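Molybdopterin biosynthesis Mog protein (Mycobacterium tuberculosis, PDB 2G4R) probably binds molybdopterin and takes part in the biosynthesis of the molybdenum cofactor. Local coordinates at residues 5-16 with 37-47. Numbering follows the deposited sequence.
Sequences SARIVVVSSRAA and FSSVQPQVVAD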
ATOM      1  N   SER A   5       6.383  19.754  13.872  1.00 45.20           N
ATOM      2  CA  SER A   5       6.472  18.340  13.364  1.00 43.28           C
ATOM      3  C   SER A   5       5.147  17.592  13.216  1.00 40.44           C
ATOM      4  O   SER A   5       4.274  17.671  14.084  1.00 38.54           O
ATOM      5  CB  SER A   5       7.415  17.494  14.222  1.00 42.71           C
ATOM      6  OG  SER A   5       6.835  17.122  15.460  1.00 46.62           O
ATOM      7  N   ALA A   6       4.983  16.858  12.117  1.00 37.94           N
ATOM      8  CA  ALA A   6       3.686  16.249  11.841  1.00 36.98           C
ATOM      9  C   ALA A   6       3.813  14.985  11.007  1.00 36.09           C
ATOM     10  O   ALA A   6       4.860  14.757  10.353  1.00 34.08           O
ATOM     11  CB  ALA A   6       2.720  17.290  11.139  1.00 36.78           C
ATOM     12  N   ARG A   7       2.762  14.156  11.083  1.00 33.05           N
ATOM     13  CA  ARG A   7       2.504  13.123  10.124  1.00 33.74           C
ATOM     14  C   ARG A   7       1.083  13.155   9.566  1.00 31.26           C
ATOM     15  O   ARG A   7       0.147  13.572  10.231  1.00 29.36           O
ATOM     16  CB  ARG A   7       2.746  11.788  10.750  1.00 33.08           C
ATOM     17  CG  ARG A   7       4.207  11.591  11.056  1.00 35.55           C
ATOM     18  CD  ARG A   7       4.533  10.200  11.398  1.00 39.86           C
ATOM     19  NE  ARG A   7       5.966  10.002  11.673  1.00 43.87           N
ATOM     20  CZ  ARG A   7       6.470   8.851  12.117  1.00 47.50           C
ATOM     21  NH1 ARG A   7       5.687   7.775  12.283  1.00 44.38           N
ATOM     22  NH2 ARG A   7       7.772   8.765  12.392  1.00 49.55           N
ATOM     23  N   ILE A   8       0.953  12.548   8.386  1.00 31.22           N
ATOM     24  CA  ILE A   8      -0.261  12.414   7.633  1.00 30.01           C
ATOM     25  C   ILE A   8      -0.508  10.943   7.370  1.00 29.25           C
ATOM     26  O   ILE A   8       0.339  10.222   6.841  1.00 26.97           O
ATOM     27  CB  ILE A   8      -0.148  13.109   6.255  1.00 30.79           C
ATOM     28  CG1 ILE A   8       0.171  14.589   6.417  1.00 28.47           C
ATOM     29  CG2 ILE A   8      -1.458  12.996   5.471  1.00 30.71           C
ATOM     30  CD1 ILE A   8       0.563  15.237   5.072  1.00 31.23           C
ATOM     31  N   VAL A   9      -1.692  10.503   7.734  1.00 27.17           N
ATOM     32  CA  VAL A   9      -2.067   9.133   7.539  1.00 28.26           C
ATOM     33  C   VAL A   9      -3.357   9.159   6.750  1.00 27.98           C
ATOM     34  O   VAL A   9      -4.409   9.598   7.225  1.00 28.72           O
ATOM     35  CB  VAL A   9      -2.242   8.456   8.896  1.00 28.32           C
ATOM     36  CG1 VAL A   9      -2.748   7.042   8.721  1.00 30.77           C
ATOM     37  CG2 VAL A   9      -0.921   8.558   9.721  1.00 28.27           C
ATOM     38  N   VAL A  10      -3.266   8.690   5.524  1.00 29.91           N
ATOM     39  CA  VAL A  10      -4.422   8.539   4.652  1.00 29.93           C
ATOM     40  C   VAL A  10      -4.844   7.080   4.726  1.00 30.40           C
ATOM     41  O   VAL A  10      -4.032   6.171   4.472  1.00 30.77           O
ATOM     42  CB  VAL A  10      -4.057   8.925   3.212  1.00 30.52           C
ATOM     43  CG1 VAL A  10      -5.275   8.786   2.300  1.00 30.53           C
ATOM     44  CG2 VAL A  10      -3.486  10.330   3.157  1.00 32.60           C
ATOM     45  N   VAL A  11      -6.111   6.855   5.066  1.00 30.68           N
ATOM     46  CA  VAL A  11      -6.672   5.501   5.238  1.00 30.70           C
ATOM     47  C   VAL A  11      -7.507   5.091   4.029  1.00 29.80           C
ATOM     48  O   VAL A  11      -8.606   5.588   3.810  1.00 30.50           O
ATOM     49  CB  VAL A  11      -7.532   5.393   6.534  1.00 29.78           C
ATOM     50  CG1 VAL A  11      -7.910   3.892   6.860  1.00 28.55           C
ATOM     51  CG2 VAL A  11      -6.808   6.082   7.738  1.00 28.56           C
ATOM     52  N   SER A  12      -6.978   4.175   3.238  1.00 30.47           N
ATOM     53  CA  SER A  12      -7.690   3.642   2.105  1.00 32.65           C
ATOM     54  C   SER A  12      -6.980   2.358   1.700  1.00 33.11           C
ATOM     55  O   SER A  12      -5.787   2.357   1.342  1.00 32.50           O
ATOM     56  CB  SER A  12      -7.666   4.632   0.940  1.00 33.76           C
ATOM     57  OG  SER A  12      -8.100   4.018  -0.280  1.00 35.70           O
ATOM     58  N   SER A  13      -7.706   1.262   1.755  1.00 34.08           N
ATOM     59  CA  SER A  13      -7.098  -0.030   1.431  1.00 35.13           C
ATOM     60  C   SER A  13      -6.706  -0.078  -0.043  1.00 35.18           C
ATOM     61  O   SER A  13      -5.586  -0.516  -0.373  1.00 34.69           O
ATOM     62  CB  SER A  13      -8.036  -1.176   1.808  1.00 36.63           C
ATOM     63  OG  SER A  13      -8.219  -1.231   3.223  1.00 36.56           O
ATOM     64  N   ARG A  14      -7.565   0.433  -0.926  1.00 36.56           N
ATOM     65  CA  ARG A  14      -7.196   0.515  -2.361  1.00 38.20           C
ATOM     66  C   ARG A  14      -5.996   1.390  -2.607  1.00 37.09           C
ATOM     67  O   ARG A  14      -5.058   0.993  -3.310  1.00 35.84           O
ATOM     68  CB  ARG A  14      -8.351   1.043  -3.210  1.00 38.98           C
ATOM     69  CG  ARG A  14      -9.523   0.049  -3.297  1.00 46.01           C
ATOM     70  CD  ARG A  14     -10.798   0.724  -3.802  1.00 45.08           C
ATOM     71  NE  ARG A  14     -11.984  -0.110  -3.595  1.00 56.88           N
ATOM     72  CZ  ARG A  14     -12.740  -0.683  -4.547  1.00 65.94           C
ATOM     73  NH1 ARG A  14     -12.486  -0.556  -5.859  1.00 60.83           N
ATOM     74  NH2 ARG A  14     -13.800  -1.400  -4.169  1.00 64.17           N
ATOM     75  N   ALA A  15      -6.011   2.591  -2.032  1.00 35.60           N
ATOM     76  CA  ALA A  15      -4.869   3.520  -2.267  1.00 35.93           C
ATOM     77  C   ALA A  15      -3.577   2.962  -1.680  1.00 35.16           C
ATOM     78  O   ALA A  15      -2.495   3.068  -2.283  1.00 34.91           O
ATOM     79  CB  ALA A  15      -5.170   4.906  -1.729  1.00 35.54           C
ATOM     80  N   ALA A  16      -3.687   2.303  -0.534  1.00 34.09           N
ATOM     81  CA  ALA A  16      -2.508   1.768   0.156  1.00 35.46           C
ATOM     82  C   ALA A  16      -1.845   0.623  -0.672  1.00 35.75           C
ATOM     83  O   ALA A  16      -0.626   0.443  -0.664  1.00 35.31           O
ATOM     84  CB  ALA A  16      -2.917   1.275   1.554  1.00 34.52           C
ATOM     85  N   PHE A  37       5.173  23.570   9.260  1.00 48.54           N
ATOM     86  CA  PHE A  37       5.736  22.259   9.217  1.00 48.74           C
ATOM     87  C   PHE A  37       6.479  22.231   7.899  1.00 50.11           C
ATOM     88  O   PHE A  37       6.527  23.218   7.154  1.00 51.27           O
ATOM     89  CB  PHE A  37       4.624  21.209   9.280  1.00 47.61           C
ATOM     90  CG  PHE A  37       3.732  21.375  10.462  1.00 42.39           C
ATOM     91  CD1 PHE A  37       2.760  22.357  10.481  1.00 40.15           C
ATOM     92  CD2 PHE A  37       3.881  20.557  11.577  1.00 45.50           C
ATOM     93  CE1 PHE A  37       1.948  22.514  11.597  1.00 41.96           C
ATOM     94  CE2 PHE A  37       3.073  20.703  12.684  1.00 41.77           C
ATOM     95  CZ  PHE A  37       2.106  21.678  12.698  1.00 41.07           C
ATOM     96  N   SER A  38       7.071  21.109   7.590  1.00 51.46           N
ATOM     97  CA  SER A  38       7.517  20.885   6.219  1.00 51.70           C
ATOM     98  C   SER A  38       8.365  19.666   6.323  1.00 51.64           C
ATOM     99  O   SER A  38       8.706  19.257   7.431  1.00 53.02           O
ATOM    100  CB  SER A  38       8.354  22.054   5.658  1.00 52.89           C
ATOM    101  OG  SER A  38       9.491  22.333   6.483  1.00 54.82           O
ATOM    102  N   SER A  39       8.615  18.995   5.215  1.00 50.74           N
ATOM    103  CA  SER A  39       7.658  18.785   4.164  1.00 48.17           C
ATOM    104  C   SER A  39       7.283  17.396   4.612  1.00 47.10           C
ATOM    105  O   SER A  39       8.174  16.546   4.860  1.00 47.43           O
ATOM    106  CB  SER A  39       8.344  18.766   2.792  1.00 49.95           C
ATOM    107  OG  SER A  39       9.696  18.309   2.904  1.00 52.07           O
ATOM    108  N   VAL A  40       5.991  17.165   4.787  1.00 44.29           N
ATOM    109  CA  VAL A  40       5.523  15.885   5.269  1.00 42.63           C
ATOM    110  C   VAL A  40       4.913  15.171   4.085  1.00 41.23           C
ATOM    111  O   VAL A  40       4.146  15.785   3.299  1.00 42.19           O
ATOM    112  CB  VAL A  40       4.472  16.105   6.385  1.00 40.79           C
ATOM    113  CG1 VAL A  40       4.058  14.798   6.989  1.00 45.04           C
ATOM    114  CG2 VAL A  40       5.022  17.011   7.448  1.00 44.17           C
ATOM    115  N   GLN A  41       5.200  13.882   3.957  1.00 38.73           N
ATOM    116  CA  GLN A  41       4.639  13.092   2.887  1.00 39.13           C
ATOM    117  C   GLN A  41       3.544  12.179   3.449  1.00 37.31           C
ATOM    118  O   GLN A  41       3.713  11.612   4.521  1.00 34.56           O
ATOM    119  CB  GLN A  41       5.739  12.266   2.215  1.00 39.85           C
ATOM    120  CG  GLN A  41       7.062  13.088   1.923  1.00 45.78           C
ATOM    121  CD  GLN A  41       6.806  14.424   1.209  1.00 51.96           C
ATOM    122  OE1 GLN A  41       7.585  15.397   1.339  1.00 56.36           O
ATOM    123  NE2 GLN A  41       5.724  14.470   0.450  1.00 48.02           N
ATOM    124  N   PRO A  42       2.416  12.052   2.731  1.00 36.28           N
ATOM    125  CA  PRO A  42       1.383  11.111   3.233  1.00 36.23           C
ATOM    126  C   PRO A  42       1.844   9.663   3.409  1.00 35.18           C
ATOM    127  O   PRO A  42       2.519   9.133   2.515  1.00 34.99           O
ATOM    128  CB  PRO A  42       0.304  11.158   2.144  1.00 35.84           C
ATOM    129  CG  PRO A  42       0.522  12.449   1.393  1.00 36.95           C
ATOM    130  CD  PRO A  42       1.986  12.776   1.520  1.00 38.12           C
ATOM    131  N   GLN A  43       1.444   9.023   4.514  1.00 34.17           N
ATOM    132  CA  GLN A  43       1.472   7.543   4.640  1.00 34.48           C
ATOM    133  C   GLN A  43       0.084   7.024   4.349  1.00 33.79           C
ATOM    134  O   GLN A  43      -0.888   7.408   5.007  1.00 34.53           O
ATOM    135  CB  GLN A  43       1.832   7.057   6.060  1.00 34.14           C
ATOM    136  CG  GLN A  43       2.861   7.947   6.669  1.00 37.79           C
ATOM    137  CD  GLN A  43       3.057   7.830   8.169  1.00 39.04           C
ATOM    138  OE1 GLN A  43       2.805   6.776   8.816  1.00 35.95           O
ATOM    139  NE2 GLN A  43       3.582   8.913   8.720  1.00 35.32           N
ATOM    140  N   VAL A  44      -0.019   6.149   3.387  1.00 31.08           N
ATOM    141  CA  VAL A  44      -1.276   5.643   2.985  1.00 31.25           C
ATOM    142  C   VAL A  44      -1.322   4.241   3.517  1.00 30.30           C
ATOM    143  O   VAL A  44      -0.373   3.460   3.307  1.00 29.77           O
ATOM    144  CB  VAL A  44      -1.467   5.663   1.461  1.00 31.28           C
ATOM    145  CG1 VAL A  44      -2.896   5.236   1.124  1.00 31.66           C
ATOM    146  CG2 VAL A  44      -1.203   7.064   0.896  1.00 32.87           C
ATOM    147  N   VAL A  45      -2.380   3.945   4.264  1.00 29.31           N
ATOM    148  CA  VAL A  45      -2.511   2.636   4.921  1.00 30.99           C
ATOM    149  C   VAL A  45      -3.940   2.097   4.758  1.00 31.30           C
ATOM    150  O   VAL A  45      -4.886   2.853   4.485  1.00 30.47           O
ATOM    151  CB  VAL A  45      -2.164   2.663   6.456  1.00 31.16           C
ATOM    152  CG1 VAL A  45      -0.802   3.209   6.711  1.00 34.39           C
ATOM    153  CG2 VAL A  45      -3.209   3.496   7.271  1.00 30.88           C
ATOM    154  N   ALA A  46      -4.092   0.773   4.896  1.00 31.02           N
ATOM    155  CA  ALA A  46      -5.409   0.133   4.821  1.00 31.31           C
ATOM    156  C   ALA A  46      -6.231   0.414   6.072  1.00 32.06           C
ATOM    157  O   ALA A  46      -5.678   0.790   7.134  1.00 33.47           O
ATOM    158  CB  ALA A  46      -5.285  -1.389   4.613  1.00 31.30           C
ATOM    159  N   ASP A  47      -7.540   0.212   5.939  1.00 30.95           N
ATOM    160  CA  ASP A  47      -8.473   0.346   7.062  1.00 33.03           C
ATOM    161  C   ASP A  47      -8.092  -0.712   8.097  1.00 33.53           C
ATOM    162  O   ASP A  47      -7.577  -1.748   7.756  1.00 30.90           O
ATOM    163  CB  ASP A  47      -9.902   0.006   6.650  1.00 33.73           C
ATOM    164  CG  ASP A  47     -10.535   1.016   5.739  1.00 34.46           C
ATOM    165  OD1 ASP A  47     -10.664   2.229   6.056  1.00 39.48           O
ATOM    166  OD2 ASP A  47     -11.017   0.560   4.683  1.00 40.23           O
TER
HETATM  167  O   HOH W   1       3.402   6.660  11.512  1.00 40.06           O
HETATM  168  O   HOH W   2       3.416  11.389   7.380  1.00 30.99           O
HETATM  169  O   HOH W   3     -11.141   4.184   4.315  1.00 33.07           O
HETATM  170  O   HOH W   4     -10.872   1.463   2.231  1.00 40.77           O
HETATM  171  O   HOH W   5     -11.015  -2.098   3.803  1.00 45.50           O
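Asp-47 OD2 is gripped by two waters: one donates to Asp-47 OD2 at 2.6 Å and accepts from Ser-13 N; the second donates to Asp-47 OD2 and lies near Ser-13 OG. Chi1 of -66° sets that hydroxyl beside Ser-13's own backbone N, where it accepts from Asp-47 N (3.1 Å, 159° at the hydrogen). A short serine thus ties the first turn of helix 13-16 to the chain leaving strand 43-45, while Ser-12 OG caps the same helix by accepting from Ala-15 N. Upstream the strands run parallel: Gln-43 N donates to Ile-8 O, Val-10 N to Gln-43 O, Val-45 N to Val-10 O and Ser-12 N to Val-45 O, each at 2.8 Å. Beta-branched valines suit these extended backbones; Val-9 CG1 meets Val-45 CG2 at 3.9 Å, and Val-10 packs beside Val-44 and Pro-42 on the other face. Where the two chains draw apart before Gln-43, a water joins Ile-8 N, Gln-41 O and Gln-43 NE2. Another links Gln-43 OE1 to Arg-7 NH1. Helix 24-34 joins the strands in a beta-alpha-beta crossover, covering Ile-8 and Phe-37; helix 49-60 packs on Arg-7, Val-11 and Val-45. Strand 43-45 is outermost in this chain's sheet, and 6-11 pairs onward with 65-69.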